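PDB 6IYR: type I modular polyketide synthase from Streptomyces albus subsp. albus, which probably loads acyl extender units from malonyl-type coenzyme A thioesters onto the acyl carrier protein of module 8 during salinomycin assembly, through its acyltransferase domain. Local coordinates for residues R127-Q135 with V211-G222; E223-S234 with P343-V354. One frame throughout, in Å; residues are numbered along the deposited sequence.

Contact 1: residues R127-Q135 with V211-G222; sequences RTVFVFPGQ and VAPAAVIGHSQG. With PO4 (phosphate ion), chain B.
Val-129 to Phe-132 pairs in parallel with Ala-215 to Gly-218, two neighbouring strands of the parallel sheet of the acyltransferase fold; the second strand runs into a turn that fits the Gly-x-Ser-x-Gly nucleophile elbow of this family. Backbone bonds follow the parallel pattern: Phe-130 donates to Ala-215 O and accepts from Ile-217 N, and Phe-132 donates to Ile-217 O and accepts from His-219 N.

Apolar side chains line both faces of the sheet. The Phe-130 ring carries Pro-213 CB 3.7 Å above its centroid, a CH-pi contact suited to proline, whose rigid, compact ring presents C-H groups to the aromatic face. Val-211 CG1 reaches the rim of the same ring, 3.9 Å from Phe-130 CE1. Phe-132 turns its edge to the main chain, with CD1 3.5 Å from Ile-217 O. On the face of Val-129 and Val-131, Ile-217 holds CG1 between its backbone N and carbonyl carbon (chi1 58°), which brings it alongside Val-131 CG2 at 3.8 Å.

At the elbow, Gly-222 can bring its bare CA to 3.4 Å from Phe-132 O. Ser-220, probably the nucleophile, hydrogen-bonds His-323 through OG. A phosphate, probably from the crystallisation liquor and also bound by Arg-245, is modelled too close to Ser-220 OG and Gln-221 OE1, so its exact position is doubtful. Its site is consistent with an oxyanion hole: Gln-221 N donates to phosphate O3 at 3.0 Å.

Contact 2: residues E223-S234 with P343-V354; sequences EIAAAAVAGALS and PRTAEVPFLSTV
Where helix 222-230 ends, the chain of 343-354 passes its C-terminal end and runs back along one side, and the two backbones close to 4.2 Å between the CA atoms of Ala-232 and Ala-346. Ala-230 O takes two amides, Glu-347 N at 2.8 Å, nearly end-on, and Val-348 N at 3.2 Å on a lone pair. Ala-232 O receives Arg-344 N. Between them Gly-231 adopts a positive phi of 92°, a value glycine accepts easily, and its carbonyl O meets Arg-344 NE at 3.1 Å in the guanidinium plane, while Ser-234 N lies over one face of that group.

Among the side chains, Phe-350 has CG anti to its backbone N (chi1 180°), which sends the ring edge-on to the helix, CE2 3.6 Å from Glu-223 O. Small Ala-226, Ala-227 and Ala-230 let the ring come this close. Beside it Glu-223 OE2 accepts Thr-353 N at 2.9 Å, and a water lies between OE2 and Leu-351 O. The other oxygen, OE1, is held by Tyr-368 and Asn-372, so both oxygens of the buried carboxylate are bonded. This is packing of the helix that follows the probable nucleophile elbow, in the larger, hydrolase-like subdomain of the acyltransferase fold.

From the N terminus, strand 129-132 comes first; a largely helical excursion that includes helix 188-208 then returns the chain to strand 215-218, and contact 1 closes this beta-alpha-beta crossover. Helix 222-230 follows at once and opens contact 2, whose longer loop carries strands 257-261, 279-286, 289-294 and 313-316 of the mixed sheet before 343-354 comes back. The two loops are thus in series, neither nested nor crossed. They nevertheless meet in space: Pro-349 O probably accepts Val-216 N at 2.9 Å, and Thr-353 OG1 probably bonds Gly-218 O. Segment 343-354 thereby ties an edge strand of the parallel sheet, 215-218, to the helix leaving it.

Contact 1: residues R127-Q135 with V211-G222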
loop_
_atom_site.group_PDB
_atom_site.type_symbol
_atom_site.label_atom_id
_atom_site.label_comp_id
_atom_site.label_asym_id
_atom_site.label_seq_id
_atom_site.Cartn_x
_atom_site.Cartn_y
_atom_site.Cartn_z
ATOM N N ARG A 127 -9.447 -12.962 4.118
ATOM C CA ARG A 127 -8.437 -13.349 3.163
ATOM C C ARG A 127 -7.825 -12.123 2.535
ATOM O O ARG A 127 -8.015 -11.826 1.360
ATOM C CB ARG A 127 -9.038 -14.282 2.151
ATOM C CG ARG A 127 -9.524 -15.530 2.852
ATOM C CD ARG A 127 -9.539 -16.692 1.901
ATOM N NE ARG A 127 -10.676 -16.529 1.024
ATOM C CZ ARG A 127 -10.636 -16.625 -0.291
ATOM N NH1 ARG A 127 -11.760 -16.481 -0.971
ATOM N NH2 ARG A 127 -9.512 -16.937 -0.911
ATOM N N THR A 128 -7.042 -11.427 3.331
ATOM C CA THR A 128 -6.745 -10.065 2.971
ATOM C C THR A 128 -5.548 -9.957 2.013
ATOM O O THR A 128 -4.521 -10.620 2.178
ATOM C CB THR A 128 -6.766 -9.119 4.195
ATOM O OG1 THR A 128 -5.752 -8.108 4.121
ATOM C CG2 THR A 128 -6.707 -9.872 5.463
ATOM N N VAL A 129 -5.739 -9.164 0.959
ATOM C CA VAL A 129 -4.707 -8.957 -0.033
ATOM C C VAL A 129 -3.846 -7.753 0.313
ATOM O O VAL A 129 -4.377 -6.649 0.579
ATOM C CB VAL A 129 -5.335 -8.723 -1.400
ATOM C CG1 VAL A 129 -4.244 -8.441 -2.405
ATOM C CG2 VAL A 129 -6.164 -9.912 -1.807
ATOM N N PHE A 130 -2.537 -7.948 0.392
ATOM C CA PHE A 130 -1.620 -6.802 0.522
ATOM C C PHE A 130 -1.199 -6.246 -0.876
ATOM O O PHE A 130 -0.682 -6.988 -1.726
ATOM C CB PHE A 130 -0.359 -7.151 1.318
ATOM C CG PHE A 130 -0.572 -7.325 2.822
ATOM C CD1 PHE A 130 -1.848 -7.364 3.380
ATOM C CD2 PHE A 130 0.509 -7.641 3.632
ATOM C CE1 PHE A 130 -2.014 -7.590 4.735
ATOM C CE2 PHE A 130 0.350 -7.915 4.997
ATOM C CZ PHE A 130 -0.919 -7.890 5.538
ATOM N N VAL A 131 -1.321 -4.927 -1.034
ATOM C CA VAL A 131 -0.987 -4.224 -2.284
ATOM C C VAL A 131 0.256 -3.355 -2.130
ATOM O O VAL A 131 0.380 -2.596 -1.167
ATOM C CB VAL A 131 -2.151 -3.342 -2.737
ATOM C CG1 VAL A 131 -1.776 -2.589 -4.012
ATOM C CG2 VAL A 131 -3.377 -4.189 -2.984
ATOM N N PHE A 132 1.229 -3.522 -3.023
ATOM C CA PHE A 132 2.477 -2.799 -2.913
ATOM C C PHE A 132 2.652 -1.929 -4.167
ATOM O O PHE A 132 2.920 -2.446 -5.252
ATOM C CB PHE A 132 3.646 -3.776 -2.798
ATOM C CG PHE A 132 3.632 -4.594 -1.533
ATOM C CD1 PHE A 132 2.859 -5.751 -1.447
ATOM C CD2 PHE A 132 4.302 -4.152 -0.403
ATOM C CE1 PHE A 132 2.839 -6.497 -0.284
ATOM C CE2 PHE A 132 4.354 -4.946 0.750
ATOM C CZ PHE A 132 3.620 -6.113 0.806
ATOM N N PRO A 133 2.420 -0.619 -4.039
ATOM C CA PRO A 133 2.507 0.220 -5.234
ATOM C C PRO A 133 3.927 0.480 -5.636
ATOM O O PRO A 133 4.870 0.091 -4.923
ATOM C CB PRO A 133 1.854 1.556 -4.808
ATOM C CG PRO A 133 1.433 1.388 -3.416
ATOM C CD PRO A 133 2.121 0.175 -2.836
ATOM N N GLY A 134 4.060 1.215 -6.740
ATOM C CA GLY A 134 5.353 1.695 -7.215
ATOM C C GLY A 134 5.593 3.136 -6.766
ATOM O O GLY A 134 5.404 3.513 -5.618
ATOM N N GLN A 135 5.841 3.978 -7.743
ATOM C CA GLN A 135 6.232 5.353 -7.488
ATOM C C GLN A 135 5.028 6.172 -7.038
ATOM O O GLN A 135 3.861 5.762 -7.225
ATOM C CB GLN A 135 6.794 5.948 -8.783
ATOM C CG GLN A 135 5.719 6.175 -9.830
ATOM C CD GLN A 135 5.076 7.553 -9.704
ATOM O OE1 GLN A 135 5.733 8.546 -9.359
ATOM N NE2 GLN A 135 3.785 7.607 -9.935
ATOM N N VAL A 211 -2.716 -9.447 11.028
ATOM C CA VAL A 211 -3.285 -9.489 9.695
ATOM C C VAL A 211 -2.303 -10.175 8.756
ATOM O O VAL A 211 -1.392 -9.554 8.242
ATOM C CB VAL A 211 -3.609 -8.081 9.165
ATOM C CG1 VAL A 211 -4.268 -8.201 7.800
ATOM C CG2 VAL A 211 -4.540 -7.389 10.122
ATOM N N ALA A 212 -2.481 -11.472 8.562
ATOM C CA ALA A 212 -1.576 -12.238 7.729
ATOM C C ALA A 212 -2.073 -12.176 6.273
ATOM O O ALA A 212 -3.270 -12.224 6.006
ATOM C CB ALA A 212 -1.505 -13.672 8.233
ATOM N N PRO A 213 -1.177 -11.912 5.334
ATOM C CA PRO A 213 -1.768 -11.810 4.002
ATOM C C PRO A 213 -2.203 -13.150 3.450
ATOM O O PRO A 213 -1.425 -14.078 3.453
ATOM C CB PRO A 213 -0.643 -11.199 3.143
ATOM C CG PRO A 213 0.597 -11.189 3.996
ATOM C CD PRO A 213 0.288 -11.772 5.344
ATOM N N ALA A 214 -3.327 -13.170 2.750
ATOM C CA ALA A 214 -3.703 -14.320 1.936
ATOM C C ALA A 214 -3.087 -14.279 0.544
ATOM O O ALA A 214 -3.021 -15.301 -0.154
ATOM C CB ALA A 214 -5.205 -14.404 1.803
ATOM N N ALA A 215 -2.693 -13.085 0.124
ATOM C CA ALA A 215 -1.958 -12.918 -1.123
ATOM C C ALA A 215 -1.347 -11.518 -1.191
ATOM O O ALA A 215 -1.770 -10.611 -0.455
ATOM C CB ALA A 215 -2.877 -13.161 -2.319
ATOM N N VAL A 216 -0.289 -11.403 -1.992
ATOM C CA VAL A 216 0.354 -10.132 -2.301
ATOM C C VAL A 216 0.320 -9.809 -3.799
ATOM O O VAL A 216 0.332 -10.678 -4.693
ATOM C CB VAL A 216 1.797 -10.030 -1.784
ATOM C CG1 VAL A 216 1.869 -10.305 -0.268
ATOM C CG2 VAL A 216 2.708 -10.998 -2.541
ATOM N N ILE A 217 0.189 -8.528 -4.068
ATOM C CA ILE A 217 0.250 -8.022 -5.416
ATOM C C ILE A 217 1.111 -6.776 -5.398
ATOM O O ILE A 217 1.078 -5.989 -4.475
ATOM C CB ILE A 217 -1.106 -7.784 -6.096
ATOM C CG1 ILE A 217 -1.966 -6.822 -5.305
ATOM C CG2 ILE A 217 -1.818 -9.091 -6.362
ATOM C CD1 ILE A 217 -3.238 -6.492 -6.035
ATOM N N GLY A 218 1.891 -6.631 -6.443
ATOM C CA GLY A 218 2.821 -5.520 -6.554
ATOM C C GLY A 218 2.650 -4.828 -7.895
ATOM O O GLY A 218 2.107 -5.406 -8.867
ATOM N N HIS A 219 2.998 -3.549 -7.906
ATOM C CA HIS A 219 2.847 -2.716 -9.074
ATOM C C HIS A 219 4.244 -2.204 -9.440
ATOM O O HIS A 219 4.892 -1.509 -8.688
ATOM C CB HIS A 219 1.859 -1.576 -8.799
ATOM C CG HIS A 219 1.433 -0.834 -10.024
ATOM N ND1 HIS A 219 2.319 -0.120 -10.794
ATOM C CD2 HIS A 219 0.207 -0.595 -10.541
ATOM C CE1 HIS A 219 1.670 0.445 -11.793
ATOM N NE2 HIS A 219 0.385 0.177 -11.660
ATOM N N SER A 220 4.750 -2.650 -10.573
ATOM C CA SER A 220 6.130 -2.374 -10.944
ATOM C C SER A 220 7.105 -2.711 -9.818
ATOM O O SER A 220 7.210 -3.876 -9.416
ATOM C CB SER A 220 6.285 -0.897 -11.385
ATOM O OG SER A 220 7.501 -0.720 -12.120
ATOM N N GLN A 221 7.938 -1.745 -9.444
ATOM C CA GLN A 221 8.914 -1.891 -8.362
ATOM C C GLN A 221 8.266 -2.467 -7.116
ATOM O O GLN A 221 8.943 -3.045 -6.278
ATOM C CB GLN A 221 9.546 -0.531 -8.011
ATOM C CG GLN A 221 8.511 0.549 -7.665
ATOM C CD GLN A 221 9.063 1.979 -7.670
ATOM O OE1 GLN A 221 9.004 2.691 -8.696
ATOM N NE2 GLN A 221 9.448 2.460 -6.473
ATOM N N GLY A 222 6.956 -2.289 -6.992
ATOM C CA GLY A 222 6.268 -2.759 -5.827
ATOM C C GLY A 222 6.377 -4.264 -5.683
ATOM O O GLY A 222 6.317 -4.774 -4.579
HETATM P P PO4 B . 8.623 2.036 -11.629
HETATM O O1 PO4 B . 8.050 3.266 -10.952
HETATM O O2 PO4 B . 10.071 2.058 -12.147
HETATM O O3 PO4 B . 8.519 0.979 -10.541
HETATM O O4 PO4 B . 7.767 1.830 -12.850
#

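Contact 2: residues E223-S234 with P343-V354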
loop_
_atom_site.group_PDB
_atom_site.type_symbol
_atom_site.label_atom_id
_atom_site.label_comp_id
_atom_site.label_asym_id
_atom_site.label_seq_id
_atom_site.Cartn_x
_atom_site.Cartn_y
_atom_site.Cartn_z
ATOM N N GLU A 223 6.570 -4.962 -6.795
ATOM C CA GLU A 223 6.688 -6.429 -6.781
ATOM C C GLU A 223 7.892 -6.881 -6.012
ATOM O O GLU A 223 7.869 -7.960 -5.414
ATOM C CB GLU A 223 6.705 -7.029 -8.191
ATOM C CG GLU A 223 5.362 -7.126 -8.840
ATOM C CD GLU A 223 5.285 -8.216 -9.883
ATOM O OE1 GLU A 223 6.303 -8.468 -10.553
ATOM O OE2 GLU A 223 4.173 -8.755 -10.077
ATOM N N ILE A 224 8.895 -6.001 -5.918
ATOM C CA ILE A 224 10.128 -6.283 -5.198
ATOM C C ILE A 224 9.870 -6.339 -3.691
ATOM O O ILE A 224 10.507 -7.110 -2.974
ATOM C CB ILE A 224 11.254 -5.269 -5.517
ATOM C CG1 ILE A 224 11.478 -5.148 -7.033
ATOM C CG2 ILE A 224 12.568 -5.684 -4.918
ATOM C CD1 ILE A 224 12.433 -4.038 -7.405
ATOM N N ALA A 225 9.022 -5.434 -3.210
ATOM C CA ALA A 225 8.634 -5.440 -1.814
ATOM C C ALA A 225 7.742 -6.645 -1.542
ATOM O O ALA A 225 7.917 -7.326 -0.534
ATOM C CB ALA A 225 7.902 -4.152 -1.456
ATOM N N ALA A 226 6.816 -6.892 -2.463
ATOM C CA ALA A 226 5.899 -8.008 -2.388
ATOM C C ALA A 226 6.642 -9.348 -2.332
ATOM O O ALA A 226 6.242 -10.260 -1.592
ATOM C CB ALA A 226 4.949 -7.975 -3.554
ATOM N N ALA A 227 7.776 -9.424 -3.020
ATOM C CA ALA A 227 8.525 -10.670 -3.092
ATOM C C ALA A 227 9.227 -10.912 -1.779
ATOM O O ALA A 227 9.383 -12.047 -1.329
ATOM C CB ALA A 227 9.536 -10.613 -4.227
ATOM N N ALA A 228 9.687 -9.837 -1.178
ATOM C CA ALA A 228 10.325 -9.932 0.101
ATOM C C ALA A 228 9.341 -10.305 1.197
ATOM O O ALA A 228 9.670 -11.073 2.110
ATOM C CB ALA A 228 11.015 -8.646 0.436
ATOM N N VAL A 229 8.143 -9.764 1.132
ATOM C CA VAL A 229 7.158 -10.046 2.160
ATOM C C VAL A 229 6.672 -11.484 1.976
ATOM O O VAL A 229 6.374 -12.165 2.931
ATOM C CB VAL A 229 5.991 -9.024 2.115
ATOM C CG1 VAL A 229 4.798 -9.482 2.953
ATOM C CG2 VAL A 229 6.467 -7.627 2.557
ATOM N N ALA A 230 6.521 -11.923 0.741
ATOM C CA ALA A 230 6.014 -13.243 0.460
ATOM C C ALA A 230 7.056 -14.349 0.696
ATOM O O ALA A 230 6.717 -15.530 0.678
ATOM C CB ALA A 230 5.534 -13.305 -0.989
ATOM N N GLY A 231 8.323 -13.972 0.769
ATOM C CA GLY A 231 9.405 -14.898 1.040
ATOM C C GLY A 231 10.035 -15.480 -0.215
ATOM O O GLY A 231 10.939 -16.286 -0.117
ATOM N N ALA A 232 9.649 -14.999 -1.395
ATOM C CA ALA A 232 10.273 -15.468 -2.642
ATOM C C ALA A 232 11.689 -14.930 -2.878
ATOM O O ALA A 232 12.519 -15.550 -3.575
ATOM C CB ALA A 232 9.375 -15.177 -3.808
ATOM N N LEU A 233 12.022 -13.846 -2.198
ATOM C CA LEU A 233 13.419 -13.432 -2.084
ATOM C C LEU A 233 13.728 -13.189 -0.635
ATOM O O LEU A 233 12.849 -12.721 0.109
ATOM C CB LEU A 233 13.686 -12.115 -2.841
ATOM C CG LEU A 233 13.497 -12.126 -4.369
ATOM C CD1 LEU A 233 13.531 -10.706 -4.946
ATOM C CD2 LEU A 233 14.582 -12.973 -5.002
ATOM N N SER A 234 14.991 -13.422 -0.271
ATOM C CA SER A 234 15.494 -13.012 1.012
ATOM C C SER A 234 15.491 -11.518 1.014
ATOM O O SER A 234 15.556 -10.890 -0.051
ATOM C CB SER A 234 16.929 -13.508 1.256
ATOM O OG SER A 234 17.856 -12.994 0.295
ATOM N N PRO A 343 16.096 -16.809 -5.981
ATOM C CA PRO A 343 14.723 -16.787 -5.580
ATOM C C PRO A 343 14.308 -18.149 -5.056
ATOM O O PRO A 343 14.859 -19.149 -5.454
ATOM C CB PRO A 343 13.976 -16.466 -6.877
ATOM C CG PRO A 343 14.906 -16.789 -7.962
ATOM C CD PRO A 343 16.263 -16.552 -7.417
ATOM N N ARG A 344 13.227 -18.200 -4.313
ATOM C CA ARG A 344 12.848 -19.438 -3.699
ATOM C C ARG A 344 11.368 -19.409 -3.495
ATOM O O ARG A 344 10.706 -18.487 -3.965
ATOM C CB ARG A 344 13.597 -19.595 -2.394
ATOM C CG ARG A 344 13.130 -18.643 -1.324
ATOM C CD ARG A 344 14.260 -17.782 -0.840
ATOM N NE ARG A 344 13.880 -17.074 0.379
ATOM C CZ ARG A 344 14.735 -16.738 1.340
ATOM N NH1 ARG A 344 14.313 -16.088 2.416
ATOM N NH2 ARG A 344 16.026 -16.988 1.193
ATOM N N THR A 345 10.829 -20.520 -3.002
ATOM C CA THR A 345 9.418 -20.759 -3.056
ATOM C C THR A 345 8.804 -19.721 -2.140
ATOM O O THR A 345 9.350 -19.466 -1.097
ATOM C CB THR A 345 9.028 -22.172 -2.533
ATOM O OG1 THR A 345 9.535 -23.192 -3.412
ATOM C CG2 THR A 345 7.518 -22.309 -2.518
ATOM N N ALA A 346 7.702 -19.113 -2.550
ATOM C CA ALA A 346 7.062 -18.076 -1.733
ATOM C C ALA A 346 6.128 -18.745 -0.763
ATOM O O ALA A 346 5.313 -19.593 -1.165
ATOM C CB ALA A 346 6.282 -17.107 -2.610
ATOM N N GLU A 347 6.157 -18.253 0.471
ATOM C CA GLU A 347 5.263 -18.733 1.536
ATOM C C GLU A 347 3.901 -18.086 1.535
ATOM O O GLU A 347 2.987 -18.584 2.174
ATOM C CB GLU A 347 5.894 -18.474 2.892
ATOM C CG GLU A 347 7.334 -18.913 2.991
ATOM C CD GLU A 347 7.919 -18.550 4.334
ATOM O OE1 GLU A 347 7.130 -18.198 5.238
ATOM O OE2 GLU A 347 9.159 -18.550 4.469
ATOM N N VAL A 348 3.792 -16.916 0.905
ATOM C CA VAL A 348 2.513 -16.250 0.728
ATOM C C VAL A 348 2.240 -16.172 -0.759
ATOM O O VAL A 348 3.116 -15.812 -1.528
ATOM C CB VAL A 348 2.512 -14.787 1.279
ATOM C CG1 VAL A 348 1.147 -14.154 1.054
ATOM C CG2 VAL A 348 2.862 -14.751 2.761
ATOM N N PRO A 349 1.028 -16.536 -1.171
ATOM C CA PRO A 349 0.714 -16.496 -2.575
ATOM C C PRO A 349 1.083 -15.129 -3.194
ATOM O O PRO A 349 0.734 -14.067 -2.627
ATOM C CB PRO A 349 -0.790 -16.707 -2.591
ATOM C CG PRO A 349 -1.056 -17.606 -1.386
ATOM C CD PRO A 349 -0.018 -17.202 -0.370
ATOM N N PHE A 350 1.728 -15.179 -4.363
ATOM C CA PHE A 350 2.215 -13.997 -5.092
ATOM C C PHE A 350 1.617 -14.011 -6.496
ATOM O O PHE A 350 1.904 -14.904 -7.315
ATOM C CB PHE A 350 3.747 -14.023 -5.115
ATOM C CG PHE A 350 4.388 -12.855 -5.845
ATOM C CD1 PHE A 350 4.334 -12.762 -7.232
ATOM C CD2 PHE A 350 5.247 -12.014 -5.177
ATOM C CE1 PHE A 350 4.931 -11.695 -7.888
ATOM C CE2 PHE A 350 5.924 -10.997 -5.831
ATOM C CZ PHE A 350 5.771 -10.835 -7.192
ATOM N N LEU A 351 0.678 -13.096 -6.726
ATOM C CA LEU A 351 0.024 -12.976 -7.993
ATOM C C LEU A 351 0.755 -11.934 -8.856
ATOM O O LEU A 351 0.734 -10.748 -8.576
ATOM C CB LEU A 351 -1.436 -12.639 -7.812
ATOM C CG LEU A 351 -2.230 -12.386 -9.089
ATOM C CD1 LEU A 351 -2.085 -13.529 -10.079
ATOM C CD2 LEU A 351 -3.701 -12.139 -8.763
ATOM N N SER A 352 1.463 -12.413 -9.871
ATOM C CA SER A 352 2.275 -11.558 -10.735
ATOM C C SER A 352 1.406 -10.640 -11.554
ATOM O O SER A 352 0.468 -11.059 -12.250
ATOM C CB SER A 352 3.131 -12.401 -11.665
ATOM O OG SER A 352 3.927 -11.587 -12.516
ATOM N N THR A 353 1.743 -9.368 -11.495
ATOM C CA THR A 353 1.097 -8.403 -12.382
ATOM C C THR A 353 1.882 -8.307 -13.696
ATOM O O THR A 353 1.488 -7.577 -14.614
ATOM C CB THR A 353 1.023 -7.033 -11.715
ATOM O OG1 THR A 353 2.335 -6.619 -11.330
ATOM C CG2 THR A 353 0.145 -7.108 -10.480
ATOM N N VAL A 354 2.944 -9.098 -13.808
ATOM C CA VAL A 354 3.640 -9.259 -15.099
ATOM C C VAL A 354 2.996 -10.351 -15.926
ATOM O O VAL A 354 2.505 -10.114 -17.036
ATOM C CB VAL A 354 5.119 -9.603 -14.940
ATOM C CG1 VAL A 354 5.803 -9.715 -16.308
ATOM C CG2 VAL A 354 5.821 -8.554 -14.111
HETATM O O HOH W 1 2.350 -8.796 -8.090
#